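Local coordinates for lipoprotein (Colwellia psychrerythraea, PDB 3O0Y) that is of unknown function but, as a DUF885-family lipoprotein of the MA peptidase clan, is probably tethered by lipid to the membrane and may be a metallopeptidase-like hydrolase, at residues Leu310-Val313 with Ala314-Ser317; Lys331-Val334 with Gly335-Met338; Arg518-Arg521 with Glu522-Ile525; Ser526-Ser529 with Glu530-Thr534; Val540-Ile543 with Glu544-Met547. All coordinates share one frame; numbering follows the deposited sequence.

Contact 1 (Leu310-Val313 with Ala314-Ser317)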
loop_
_atom_site.group_PDB
_atom_site.type_symbol
_atom_site.label_atom_id
_atom_site.label_comp_id
_atom_site.label_asym_id
_atom_site.label_seq_id
_atom_site.Cartn_x
_atom_site.Cartn_y
_atom_site.Cartn_z
ATOM N N LEU A 310 8.021 -20.618 -7.537
ATOM C CA LEU A 310 7.645 -21.991 -7.787
ATOM C C LEU A 310 8.031 -22.895 -6.640
ATOM O O LEU A 310 7.205 -23.767 -6.254
ATOM C CB LEU A 310 8.275 -22.513 -9.087
ATOM C CG LEU A 310 7.698 -21.839 -10.384
ATOM C CD1 LEU A 310 8.557 -22.232 -11.579
ATOM C CD2 LEU A 310 6.222 -22.187 -10.610
ATOM N N ASP A 311 9.244 -22.752 -6.083
ATOM C CA ASP A 311 9.641 -23.593 -4.971
ATOM C C ASP A 311 8.832 -23.348 -3.733
ATOM O O ASP A 311 8.535 -24.280 -3.015
ATOM C CB ASP A 311 11.126 -23.450 -4.626
ATOM C CG ASP A 311 12.047 -23.804 -5.858
ATOM O OD1 ASP A 311 11.608 -24.579 -6.741
ATOM O OD2 ASP A 311 13.221 -23.326 -5.884
ATOM N N GLU A 312 8.511 -22.089 -3.482
ATOM C CA GLU A 312 7.667 -21.775 -2.296
ATOM C C GLU A 312 6.222 -22.314 -2.432
ATOM O O GLU A 312 5.628 -22.784 -1.465
ATOM C CB GLU A 312 7.645 -20.279 -2.020
ATOM C CG GLU A 312 8.932 -19.793 -1.400
ATOM C CD GLU A 312 9.066 -20.299 0.074
ATOM O OE1 GLU A 312 8.309 -19.773 0.912
ATOM O OE2 GLU A 312 9.790 -21.304 0.325
ATOM N N VAL A 313 5.670 -22.253 -3.631
ATOM C CA VAL A 313 4.315 -22.782 -3.888
ATOM C C VAL A 313 4.345 -24.259 -3.608
ATOM O O VAL A 313 3.425 -24.782 -2.980
ATOM C CB VAL A 313 3.861 -22.490 -5.366
ATOM C CG1 VAL A 313 2.730 -23.424 -5.775
ATOM C CG2 VAL A 313 3.464 -20.937 -5.575
ATOM N N ALA A 314 5.391 -24.975 -4.048
ATOM C CA ALA A 314 5.459 -26.411 -3.852
ATOM C C ALA A 314 5.551 -26.680 -2.371
ATOM O O ALA A 314 4.878 -27.592 -1.836
ATOM C CB ALA A 314 6.643 -27.030 -4.584
ATOM N N ARG A 315 6.376 -25.896 -1.669
ATOM C CA ARG A 315 6.653 -26.181 -0.252
ATOM C C ARG A 315 5.386 -25.975 0.593
ATOM O O ARG A 315 4.972 -26.834 1.354
ATOM C CB ARG A 315 7.738 -25.263 0.267
ATOM C CG ARG A 315 8.064 -25.467 1.749
ATOM C CD ARG A 315 9.046 -24.449 2.285
ATOM N NE ARG A 315 8.514 -23.069 2.333
ATOM C CZ ARG A 315 7.669 -22.564 3.219
ATOM N NH1 ARG A 315 7.207 -23.266 4.250
ATOM N NH2 ARG A 315 7.371 -21.280 3.113
ATOM N N ILE A 316 4.759 -24.827 0.383
ATOM C CA ILE A 316 3.600 -24.426 1.233
ATOM C C ILE A 316 2.403 -25.344 0.943
ATOM O O ILE A 316 1.687 -25.793 1.868
ATOM C CB ILE A 316 3.242 -22.963 1.022
ATOM C CG1 ILE A 316 4.392 -22.033 1.451
ATOM C CG2 ILE A 316 1.968 -22.577 1.881
ATOM C CD1 ILE A 316 4.195 -20.614 0.858
ATOM N N SER A 317 2.166 -25.619 -0.332
ATOM C CA SER A 317 1.125 -26.563 -0.768
ATOM C C SER A 317 1.286 -27.900 -0.082
ATOM O O SER A 317 0.299 -28.537 0.434
ATOM C CB SER A 317 1.210 -26.777 -2.304
ATOM O OG SER A 317 0.604 -25.628 -2.787
#
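Glu-312 and Arg-315, three residues apart on helix 302-326, meet in a two-pronged salt bridge in which each carboxylate oxygen takes its own N-H. OE1 of Glu-312 receives NH2 of Arg-315 at 2.8 Å, while OE2 of Glu-312 receives NE of Arg-315 at 3.0 Å. Both bonds are nearly straight and reach the syn side of their oxygens. The oxygens lie close to the guanidinium plane, but the carboxylate is turned 31° against it, giving a slightly twisted pair. Bends in both chains bring the groups together: Glu-312 turns at its second torsion, and Arg-315, whose CG stands opposite its backbone N (chi1 178°), folds at its third, after which the side chains run side by side. Ile-316 covers one guanidinium face, its CG1 lying 3.5 Å above the plane and toward the rim, and CD1 of Ile-316 comes within 3.5 Å of the carbonyl O of Glu-312. Beneath this layer the helix supplies its regular bonds, such as Ile-316 N to Glu-312 O at 2.9 Å and Ser-317 N to Val-313 O at 3.0 Å. Further out, Glu-312 OE1 has a second partner in Lys-557 and Arg-315 NH2 one in Glu-501, while Val-313 packs on Val-506 of helix 491-515 and Tyr-527 of helix 521-532. Positive and negative groups thus alternate from Lys-557 through Glu-312 and Arg-315 to Glu-501, an order that probably keeps all four ionised and joins helix 302-326 by charge to helices 555-574 and 491-515.

Contact 2 (Lys331-Val334 with Gly335-Met338)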
loop_
_atom_site.group_PDB
_atom_site.type_symbol
_atom_site.label_atom_id
_atom_site.label_comp_id
_atom_site.label_asym_id
_atom_site.label_seq_id
_atom_site.Cartn_x
_atom_site.Cartn_y
_atom_site.Cartn_z
ATOM N N LYS A 331 -9.134 -35.639 -0.941
ATOM C CA LYS A 331 -9.399 -35.694 -2.412
ATOM C C LYS A 331 -9.134 -34.340 -3.055
ATOM O O LYS A 331 -9.624 -33.297 -2.594
ATOM C CB LYS A 331 -10.867 -36.136 -2.685
ATOM C CG LYS A 331 -11.537 -37.149 -1.660
ATOM C CD LYS A 331 -13.157 -37.486 -1.860
ATOM C CE LYS A 331 -14.106 -37.411 -0.540
ATOM N NZ LYS A 331 -13.979 -38.419 0.648
ATOM N N GLY A 332 -8.381 -34.368 -4.143
ATOM C CA GLY A 332 -8.230 -33.208 -5.022
ATOM C C GLY A 332 -7.031 -32.354 -4.606
ATOM O O GLY A 332 -6.282 -32.671 -3.629
ATOM N N THR A 333 -6.858 -31.270 -5.346
ATOM C CA THR A 333 -5.742 -30.368 -5.091
ATOM C C THR A 333 -5.980 -29.642 -3.768
ATOM O O THR A 333 -7.114 -29.620 -3.218
ATOM C CB THR A 333 -5.626 -29.365 -6.193
ATOM O OG1 THR A 333 -6.759 -28.500 -6.158
ATOM C CG2 THR A 333 -5.457 -30.069 -7.548
ATOM N N VAL A 334 -4.910 -29.039 -3.253
ATOM C CA VAL A 334 -5.054 -28.174 -2.094
ATOM C C VAL A 334 -6.119 -27.059 -2.370
ATOM O O VAL A 334 -6.974 -26.748 -1.580
ATOM C CB VAL A 334 -3.697 -27.585 -1.675
ATOM C CG1 VAL A 334 -3.941 -26.496 -0.661
ATOM C CG2 VAL A 334 -2.786 -28.676 -1.086
ATOM N N GLY A 335 -6.059 -26.448 -3.548
ATOM C CA GLY A 335 -7.001 -25.463 -3.909
ATOM C C GLY A 335 -8.446 -25.913 -3.935
ATOM O O GLY A 335 -9.330 -25.218 -3.416
ATOM N N GLU A 336 -8.677 -27.091 -4.496
ATOM C CA GLU A 336 -10.000 -27.654 -4.524
ATOM C C GLU A 336 -10.521 -27.842 -3.135
ATOM O O GLU A 336 -11.710 -27.635 -2.889
ATOM C CB GLU A 336 -9.978 -28.986 -5.273
ATOM C CG GLU A 336 -9.991 -28.674 -6.790
ATOM C CD GLU A 336 -9.531 -29.813 -7.675
ATOM O OE1 GLU A 336 -9.019 -30.849 -7.194
ATOM O OE2 GLU A 336 -9.576 -29.599 -8.915
ATOM N N ARG A 337 -9.637 -28.305 -2.258
ATOM C CA ARG A 337 -10.052 -28.572 -0.884
ATOM C C ARG A 337 -10.406 -27.271 -0.143
ATOM O O ARG A 337 -11.405 -27.203 0.615
ATOM C CB ARG A 337 -9.008 -29.423 -0.140
ATOM C CG ARG A 337 -9.187 -30.908 -0.478
ATOM C CD ARG A 337 -8.123 -31.795 0.067
ATOM N NE ARG A 337 -6.890 -31.634 -0.708
ATOM C CZ ARG A 337 -5.681 -32.106 -0.362
ATOM N NH1 ARG A 337 -5.499 -32.774 0.763
ATOM N NH2 ARG A 337 -4.605 -31.911 -1.170
ATOM N N MET A 338 -9.629 -26.215 -0.368
ATOM C CA MET A 338 -9.932 -24.941 0.245
ATOM C C MET A 338 -11.244 -24.332 -0.282
ATOM O O MET A 338 -12.035 -23.748 0.482
ATOM C CB MET A 338 -8.769 -23.975 0.066
ATOM C CG MET A 338 -7.450 -24.414 0.768
ATOM S SD MET A 338 -7.529 -24.742 2.540
ATOM C CE MET A 338 -8.083 -23.113 3.133
#
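Thr-333 holds OG1 between its own backbone N and carbonyl carbon (chi1 67°), and Glu-336 runs extended beyond CG back toward the loop; the two residues thereby form a capping box at the N terminus of helix 334-342. In one half of the box Glu-336 N donates to OG1 of Thr-333 at 2.9 Å. In the other, Thr-333 N donates to OE1 of Glu-336, also at 2.9 Å, arriving from above the carboxylate, 39° out of its plane. Gly-332 can come close to this carboxylate because it lacks a beta carbon, which would collide with Glu-336 OE1 and with the carbonyl of Lys-331.

Arg-337 adds a second grip. Its chain bends at the third torsion, so that NE returns to the carbonyl O of Thr-333 at 3.2 Å. That oxygen lies near the guanidinium plane, yet NE stands 68° out of the carbonyl plane, off the lone pairs. The backbone N of Arg-337 approaches the same oxygen from the opposite face, at 3.0 Å. NH2 continues to Asn-321 on helix 302-326, and NH1 to the carbonyl of Tyr-329. With an alanine here, Asn-321 and the Tyr-329 carbonyl would probably lose their charged mate, leaving the loop ahead of the helix less firmly held.

On the apolar flank Val-334 and Met-338 both rest on Met-320, packing helix 334-342 against helix 302-326. Close to the loop, CG of Arg-337 lies 3.2 Å from the carbonyl O of Lys-331.

Contact 3 (Arg518-Arg521 with Glu522-Ile525)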
loop_
_atom_site.group_PDB
_atom_site.type_symbol
_atom_site.label_atom_id
_atom_site.label_comp_id
_atom_site.label_asym_id
_atom_site.label_seq_id
_atom_site.Cartn_x
_atom_site.Cartn_y
_atom_site.Cartn_z
ATOM N N ARG A 518 6.112 -13.173 -20.190
ATOM C CA ARG A 518 5.080 -12.822 -21.170
ATOM C C ARG A 518 3.839 -13.711 -21.044
ATOM O O ARG A 518 3.126 -13.904 -21.990
ATOM C CB ARG A 518 5.676 -12.889 -22.591
ATOM C CG ARG A 518 6.913 -11.985 -22.702
ATOM C CD ARG A 518 7.395 -11.932 -24.163
ATOM N NE ARG A 518 8.578 -11.084 -24.242
ATOM C CZ ARG A 518 9.123 -10.663 -25.376
ATOM N NH1 ARG A 518 8.604 -11.041 -26.548
ATOM N NH2 ARG A 518 10.184 -9.864 -25.334
ATOM N N TRP A 519 3.541 -14.184 -19.828
ATOM C CA TRP A 519 2.249 -14.779 -19.579
ATOM C C TRP A 519 1.133 -13.793 -19.919
ATOM O O TRP A 519 1.228 -12.622 -19.654
ATOM C CB TRP A 519 2.080 -15.171 -18.101
ATOM C CG TRP A 519 2.907 -16.256 -17.602
ATOM C CD1 TRP A 519 4.114 -16.728 -18.074
ATOM C CD2 TRP A 519 2.625 -17.017 -16.431
ATOM N NE1 TRP A 519 4.583 -17.715 -17.264
ATOM C CE2 TRP A 519 3.689 -17.893 -16.228
ATOM C CE3 TRP A 519 1.553 -17.046 -15.553
ATOM C CZ2 TRP A 519 3.690 -18.807 -15.201
ATOM C CZ3 TRP A 519 1.577 -17.936 -14.503
ATOM C CH2 TRP A 519 2.616 -18.786 -14.334
ATOM N N THR A 520 0.024 -14.288 -20.471
ATOM C CA THR A 520 -1.143 -13.467 -20.689
ATOM C C THR A 520 -1.887 -13.300 -19.346
ATOM O O THR A 520 -1.730 -14.101 -18.418
ATOM C CB THR A 520 -2.072 -14.150 -21.721
ATOM O OG1 THR A 520 -2.560 -15.362 -21.141
ATOM C CG2 THR A 520 -1.298 -14.442 -23.019
ATOM N N ARG A 521 -2.768 -12.313 -19.315
ATOM C CA ARG A 521 -3.718 -12.125 -18.235
ATOM C C ARG A 521 -4.475 -13.425 -17.926
ATOM O O ARG A 521 -4.577 -13.863 -16.774
ATOM C CB ARG A 521 -4.647 -10.964 -18.574
ATOM C CG ARG A 521 -5.841 -10.810 -17.727
ATOM C CD ARG A 521 -6.819 -9.841 -18.347
ATOM N NE ARG A 521 -8.058 -9.706 -17.589
ATOM C CZ ARG A 521 -9.110 -10.529 -17.643
ATOM N NH1 ARG A 521 -10.127 -10.304 -16.847
ATOM N NH2 ARG A 521 -9.158 -11.556 -18.468
ATOM N N GLU A 522 -4.904 -14.086 -18.960
ATOM C CA GLU A 522 -5.758 -15.263 -18.761
ATOM C C GLU A 522 -4.990 -16.430 -18.198
ATOM O O GLU A 522 -5.508 -17.126 -17.356
ATOM C CB GLU A 522 -6.417 -15.648 -20.078
ATOM C CG GLU A 522 -7.445 -14.583 -20.605
ATOM C CD GLU A 522 -6.812 -13.274 -21.086
ATOM O OE1 GLU A 522 -5.661 -13.253 -21.643
ATOM O OE2 GLU A 522 -7.491 -12.225 -20.844
ATOM N N GLN A 523 -3.733 -16.591 -18.593
ATOM C CA GLN A 523 -2.863 -17.658 -18.061
ATOM C C GLN A 523 -2.563 -17.394 -16.599
ATOM O O GLN A 523 -2.536 -18.354 -15.768
ATOM C CB GLN A 523 -1.550 -17.776 -18.877
ATOM C CG GLN A 523 -1.757 -18.302 -20.273
ATOM C CD GLN A 523 -0.628 -17.937 -21.255
ATOM O OE1 GLN A 523 0.356 -17.307 -20.896
ATOM N NE2 GLN A 523 -0.750 -18.393 -22.479
ATOM N N ALA A 524 -2.325 -16.114 -16.264
ATOM C CA ALA A 524 -2.023 -15.749 -14.880
ATOM C C ALA A 524 -3.263 -16.001 -13.996
ATOM O O ALA A 524 -3.157 -16.561 -12.886
ATOM C CB ALA A 524 -1.557 -14.249 -14.811
ATOM N N ILE A 525 -4.448 -15.622 -14.488
ATOM C CA ILE A 525 -5.694 -15.881 -13.729
ATOM C C ILE A 525 -5.870 -17.399 -13.459
ATOM O O ILE A 525 -6.119 -17.824 -12.319
ATOM C CB ILE A 525 -6.937 -15.351 -14.499
ATOM C CG1 ILE A 525 -6.937 -13.823 -14.543
ATOM C CG2 ILE A 525 -8.268 -15.848 -13.828
ATOM C CD1 ILE A 525 -7.839 -13.209 -15.511
#
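The guanidinium of Arg-521 carries CD1 of Ile-525 over the centre of one face, 3.6 Å above its plane, and Glu-522 at its edge. There NH2 of Arg-521 donates to OE2 of Glu-522 at 3.0 Å, a salt bridge between sequence neighbours that uses the anti side of the oxygen, with the two planes 41° apart. An extended chain from CG to NE, starting with CG opposite the backbone N (chi1 168°), carries the group out over Ile-525. NE turns to Glu-544 of helix 536-548, so the arginine serves two carboxylates. The indole of Trp-519 meets the helix edgewise: its CE3 lies 3.9 Å from CA of Ala-524.

The third flat group, the amide of Gln-523, belongs to the N-cap. Thr-520 and Gln-523 form a capping box, with Gln-523 N donating to OG1 of Thr-520 at 3.1 Å and Thr-520 N donating to OE1 of Gln-523 at 3.1 Å. The second bond comes from 60° above the amide carbonyl plane, so the amide lies across the incoming N-H. The same OE1 of Gln-523 is 3.4 Å from CA of Trp-519. Here a neutral amide does the work that a glutamate often performs in this motif.

Around the start of helix 521-532, Trp-519 packs on Val-509 and Val-510 of helix 491-515 and stands edge-to-face with Tyr-527, farther along helix 521-532. Ala-524 and Ile-525 both press on Ile-543, setting helix 521-532 between helices 491-515 and 536-548.

Contact 4 (Ser526-Ser529 with Glu530-Thr534)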
loop_
_atom_site.group_PDB
_atom_site.type_symbol
_atom_site.label_atom_id
_atom_site.label_comp_id
_atom_site.label_asym_id
_atom_site.label_seq_id
_atom_site.Cartn_x
_atom_site.Cartn_y
_atom_site.Cartn_z
ATOM N N SER A 526 -5.726 -18.191 -14.511
ATOM C CA SER A 526 -5.911 -19.648 -14.417
ATOM C C SER A 526 -4.949 -20.224 -13.404
ATOM O O SER A 526 -5.351 -20.959 -12.503
ATOM C CB SER A 526 -5.650 -20.330 -15.763
ATOM O OG SER A 526 -6.647 -19.941 -16.690
ATOM N N TYR A 527 -3.670 -19.818 -13.478
ATOM C CA TYR A 527 -2.642 -20.370 -12.557
ATOM C C TYR A 527 -3.028 -20.025 -11.118
ATOM O O TYR A 527 -2.983 -20.880 -10.211
ATOM C CB TYR A 527 -1.235 -19.812 -12.928
ATOM C CG TYR A 527 -0.116 -20.314 -12.051
ATOM C CD1 TYR A 527 0.387 -21.613 -12.154
ATOM C CD2 TYR A 527 0.316 -19.562 -10.953
ATOM C CE1 TYR A 527 1.437 -22.058 -11.320
ATOM C CE2 TYR A 527 1.219 -20.061 -10.071
ATOM C CZ TYR A 527 1.799 -21.265 -10.247
ATOM O OH TYR A 527 2.752 -21.660 -9.356
ATOM N N MET A 528 -3.279 -18.732 -10.876
ATOM C CA MET A 528 -3.519 -18.292 -9.508
ATOM C C MET A 528 -4.793 -18.962 -8.917
ATOM O O MET A 528 -4.830 -19.351 -7.719
ATOM C CB MET A 528 -3.604 -16.754 -9.402
ATOM C CG MET A 528 -3.983 -16.209 -8.033
ATOM S SD MET A 528 -3.689 -14.312 -7.899
ATOM C CE MET A 528 -2.257 -14.235 -7.094
ATOM N N SER A 529 -5.838 -19.040 -9.717
ATOM C CA SER A 529 -7.049 -19.723 -9.284
ATOM C C SER A 529 -6.779 -21.173 -8.873
ATOM O O SER A 529 -7.127 -21.579 -7.723
ATOM C CB SER A 529 -8.069 -19.753 -10.434
ATOM O OG SER A 529 -8.567 -18.495 -10.525
ATOM N N GLU A 530 -6.129 -21.895 -9.772
ATOM C CA GLU A 530 -5.840 -23.326 -9.572
ATOM C C GLU A 530 -4.944 -23.573 -8.364
ATOM O O GLU A 530 -5.176 -24.535 -7.645
ATOM C CB GLU A 530 -5.170 -23.968 -10.760
ATOM C CG GLU A 530 -6.079 -24.116 -11.956
ATOM C CD GLU A 530 -5.322 -24.464 -13.231
ATOM O OE1 GLU A 530 -4.142 -24.892 -13.122
ATOM O OE2 GLU A 530 -5.916 -24.321 -14.337
ATOM N N GLN A 531 -3.977 -22.683 -8.116
ATOM C CA GLN A 531 -3.012 -22.957 -7.088
ATOM C C GLN A 531 -3.593 -22.579 -5.717
ATOM O O GLN A 531 -3.286 -23.239 -4.707
ATOM C CB GLN A 531 -1.689 -22.186 -7.354
ATOM C CG GLN A 531 -0.876 -22.705 -8.487
ATOM C CD GLN A 531 -0.518 -24.170 -8.407
ATOM O OE1 GLN A 531 -0.130 -24.685 -7.353
ATOM N NE2 GLN A 531 -0.693 -24.863 -9.525
ATOM N N THR A 532 -4.433 -21.538 -5.657
ATOM C CA THR A 532 -4.826 -20.989 -4.361
ATOM C C THR A 532 -6.231 -21.298 -3.857
ATOM O O THR A 532 -6.503 -21.140 -2.641
ATOM C CB THR A 532 -4.728 -19.472 -4.318
ATOM O OG1 THR A 532 -5.719 -18.931 -5.185
ATOM C CG2 THR A 532 -3.352 -18.997 -4.727
ATOM N N GLY A 533 -7.114 -21.770 -4.710
ATOM C CA GLY A 533 -8.491 -21.926 -4.233
ATOM C C GLY A 533 -9.189 -20.581 -3.996
ATOM O O GLY A 533 -10.206 -20.480 -3.269
ATOM N N THR A 534 -8.664 -19.519 -4.605
ATOM C CA THR A 534 -9.329 -18.224 -4.502
ATOM C C THR A 534 -10.367 -18.077 -5.601
ATOM O O THR A 534 -10.151 -18.513 -6.729
ATOM C CB THR A 534 -8.296 -17.092 -4.559
ATOM O OG1 THR A 534 -7.372 -17.324 -3.507
ATOM C CG2 THR A 534 -8.951 -15.695 -4.359
HETATM O O HOH W 1 -10.157 -21.779 -7.326
#
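Gln-531 lays its CG over one face of the Tyr-527 ring, 3.7 Å from the centroid and 18° off the ring normal, a CH-pi contact one helical turn apart. Tyr-527 CG stands opposite its backbone N (chi1 -180°), and Gln-531 bends at its second torsion, which leaves amide and ring planes 25° apart. The C-terminal turn is held by tight polar contacts: the carbonyl O of Met-528 accepts OG1 of Thr-532 at 2.7 Å and N of Thr-532 at 3.0 Å, from opposite faces of its plane. OG1 of Thr-532 in turn accepts from Thr-534 N at 3.1 Å, an ST turn that carries the chain past Gly-533, whose positive phi takes it out of the helix. Gly-533 N donates to Ser-529 O at 3.0 Å, and a water bridges this same Ser-529 O, at 3.1 Å, and, weakly, Thr-534 O.

The looser part lies at Ser-526 and Glu-530, both exposed. Ser-526 and Ser-529 turn their hydroxyls back to the carbonyls of Glu-522 and Ile-525.

Among its neighbours, helix 521-532 sets Tyr-527 against Val-509 and Val-510 of helix 491-515, and Met-528 against Val-539 of helix 536-548.

Contact 5 (Val540-Ile543 with Glu544-Met547). With SO4 (sulfate ion), chain D.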
loop_
_atom_site.group_PDB
_atom_site.type_symbol
_atom_site.label_atom_id
_atom_site.label_comp_id
_atom_site.label_asym_id
_atom_site.label_seq_id
_atom_site.Cartn_x
_atom_site.Cartn_y
_atom_site.Cartn_z
ATOM N N VAL A 540 -9.222 -12.147 -10.740
ATOM C CA VAL A 540 -9.244 -11.194 -11.860
ATOM C C VAL A 540 -8.746 -9.811 -11.383
ATOM O O VAL A 540 -7.856 -9.203 -12.009
ATOM C CB VAL A 540 -10.627 -11.017 -12.488
ATOM C CG1 VAL A 540 -10.571 -9.841 -13.439
ATOM C CG2 VAL A 540 -11.020 -12.283 -13.288
ATOM N N ALA A 541 -9.248 -9.349 -10.231
ATOM C CA ALA A 541 -8.808 -8.048 -9.727
ATOM C C ALA A 541 -7.323 -8.041 -9.351
ATOM O O ALA A 541 -6.631 -7.038 -9.578
ATOM C CB ALA A 541 -9.672 -7.606 -8.561
ATOM N N GLU A 542 -6.821 -9.139 -8.775
ATOM C CA GLU A 542 -5.428 -9.227 -8.448
ATOM C C GLU A 542 -4.537 -9.183 -9.678
ATOM O O GLU A 542 -3.542 -8.416 -9.751
ATOM C CB GLU A 542 -5.148 -10.500 -7.669
ATOM C CG GLU A 542 -5.805 -10.568 -6.333
ATOM C CD GLU A 542 -5.168 -9.699 -5.313
ATOM O OE1 GLU A 542 -3.905 -9.540 -5.284
ATOM O OE2 GLU A 542 -5.962 -9.151 -4.549
ATOM N N ILE A 543 -4.826 -10.037 -10.650
ATOM C CA ILE A 543 -3.985 -10.067 -11.863
ATOM C C ILE A 543 -3.989 -8.676 -12.557
ATOM O O ILE A 543 -2.939 -8.153 -12.926
ATOM C CB ILE A 543 -4.450 -11.186 -12.868
ATOM C CG1 ILE A 543 -4.246 -12.561 -12.237
ATOM C CG2 ILE A 543 -3.743 -10.990 -14.299
ATOM C CD1 ILE A 543 -2.869 -12.830 -11.584
ATOM N N GLU A 544 -5.141 -8.001 -12.625
ATOM C CA GLU A 544 -5.167 -6.655 -13.209
ATOM C C GLU A 544 -4.408 -5.604 -12.381
ATOM O O GLU A 544 -3.800 -4.698 -12.898
ATOM C CB GLU A 544 -6.595 -6.200 -13.535
ATOM C CG GLU A 544 -7.238 -7.191 -14.606
ATOM C CD GLU A 544 -8.640 -6.872 -15.039
ATOM O OE1 GLU A 544 -9.156 -5.801 -14.633
ATOM O OE2 GLU A 544 -9.191 -7.631 -15.880
ATOM N N ARG A 545 -4.426 -5.756 -11.069
ATOM C CA ARG A 545 -3.599 -4.952 -10.175
ATOM C C ARG A 545 -2.111 -5.161 -10.547
ATOM O O ARG A 545 -1.372 -4.177 -10.661
ATOM C CB ARG A 545 -3.838 -5.374 -8.705
ATOM C CG ARG A 545 -2.741 -5.020 -7.749
ATOM C CD ARG A 545 -3.075 -5.542 -6.342
ATOM N NE ARG A 545 -1.901 -5.603 -5.512
ATOM C CZ ARG A 545 -1.952 -5.903 -4.230
ATOM N NH1 ARG A 545 -0.845 -5.978 -3.543
ATOM N NH2 ARG A 545 -3.131 -6.160 -3.671
ATOM N N TYR A 546 -1.684 -6.403 -10.696
ATOM C CA TYR A 546 -0.240 -6.706 -10.926
ATOM C C TYR A 546 0.199 -6.096 -12.230
ATOM O O TYR A 546 1.335 -5.593 -12.395
ATOM C CB TYR A 546 0.072 -8.194 -10.907
ATOM C CG TYR A 546 -0.397 -8.893 -9.638
ATOM C CD1 TYR A 546 -0.575 -8.231 -8.452
ATOM C CD2 TYR A 546 -0.731 -10.211 -9.685
ATOM C CE1 TYR A 546 -1.061 -8.924 -7.344
ATOM C CE2 TYR A 546 -1.215 -10.897 -8.566
ATOM C CZ TYR A 546 -1.397 -10.250 -7.446
ATOM O OH TYR A 546 -1.932 -11.001 -6.370
ATOM N N MET A 547 -0.728 -6.105 -13.173
ATOM C CA MET A 547 -0.478 -5.517 -14.516
ATOM C C MET A 547 -0.249 -3.994 -14.413
ATOM O O MET A 547 0.586 -3.465 -15.101
ATOM C CB MET A 547 -1.620 -5.807 -15.492
ATOM C CG MET A 547 -1.767 -7.267 -15.968
ATOM S SD MET A 547 -3.375 -7.714 -16.788
ATOM C CE MET A 547 -3.386 -6.384 -18.072
HETATM S S SO4 D . -2.333 -7.140 0.214
HETATM O O1 SO4 D . -1.617 -8.405 0.531
HETATM O O2 SO4 D . -3.418 -7.002 1.128
HETATM O O3 SO4 D . -1.487 -5.939 0.420
HETATM O O4 SO4 D . -2.662 -7.082 -1.186
HETATM O O HOH W 2 -5.872 -6.562 -4.389
#
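Glu-542 and Tyr-546 form an i to i+4 contact on helix 536-548, beside a site that holds a sulfate, probably from the crystallisation liquor. The tyrosine folds back over the preceding turn (chi1 -55°), which puts the carbonyl O of Glu-542 over the centre of its ring, 3.1 Å above the plane. From there its OH makes a weak hydrogen bond, 2.7 Å, to OE1 of Glu-542; Arg-507 bonds to both oxygens. On the apolar side CD1 of Ile-543 touches CD2 of Tyr-546 at 3.9 Å. Were a phenylalanine in its place, Glu-542 and Arg-507 would probably each lose a mate and Glu-542 would be freer to turn.

Arg-545 reaches out at full length to the anion, NH2 meeting sulfate O4 at 2.7 Å and NH1 meeting it weakly, both at the guanidinium edge. Glu-542 OE1 instead lies over the guanidinium face, 3.8 Å from NH2 of Arg-545, a long pairing of charges alone. A water links OE2 of Glu-542, at 2.6 Å, to NH2 of Arg-545. With Arg-504, Arg-507 and Tyr-556 completing the sulfate site, the chemistry is consistent with a pocket suited to an anion, in which Glu-542, paired with Arg-507 and at longer range with Arg-545, probably helps to hold the arginines in place.

In the fold
From the N terminus the contacts come in series, each a local turn of unbroken chain, so none closes a long loop, and none nests in or crosses another. Contact 1 lies within helix 302-326; contact 2 caps the next helix, 334-342, and touches contact 1 through Val-334 and Ser-317. Much later, contacts 3 and 4 mark the start and end of helix 521-532, and contact 5 follows on helix 536-548. Contact 4 is the meeting point: Tyr-527 and Gln-531 pack on contact 1, while Met-528 packs on contact 5. Contacts 3 and 5 are joined by the Arg-521 to Glu-544 salt bridge, tying helix 521-532 to helix 536-548, which follows it in the chain.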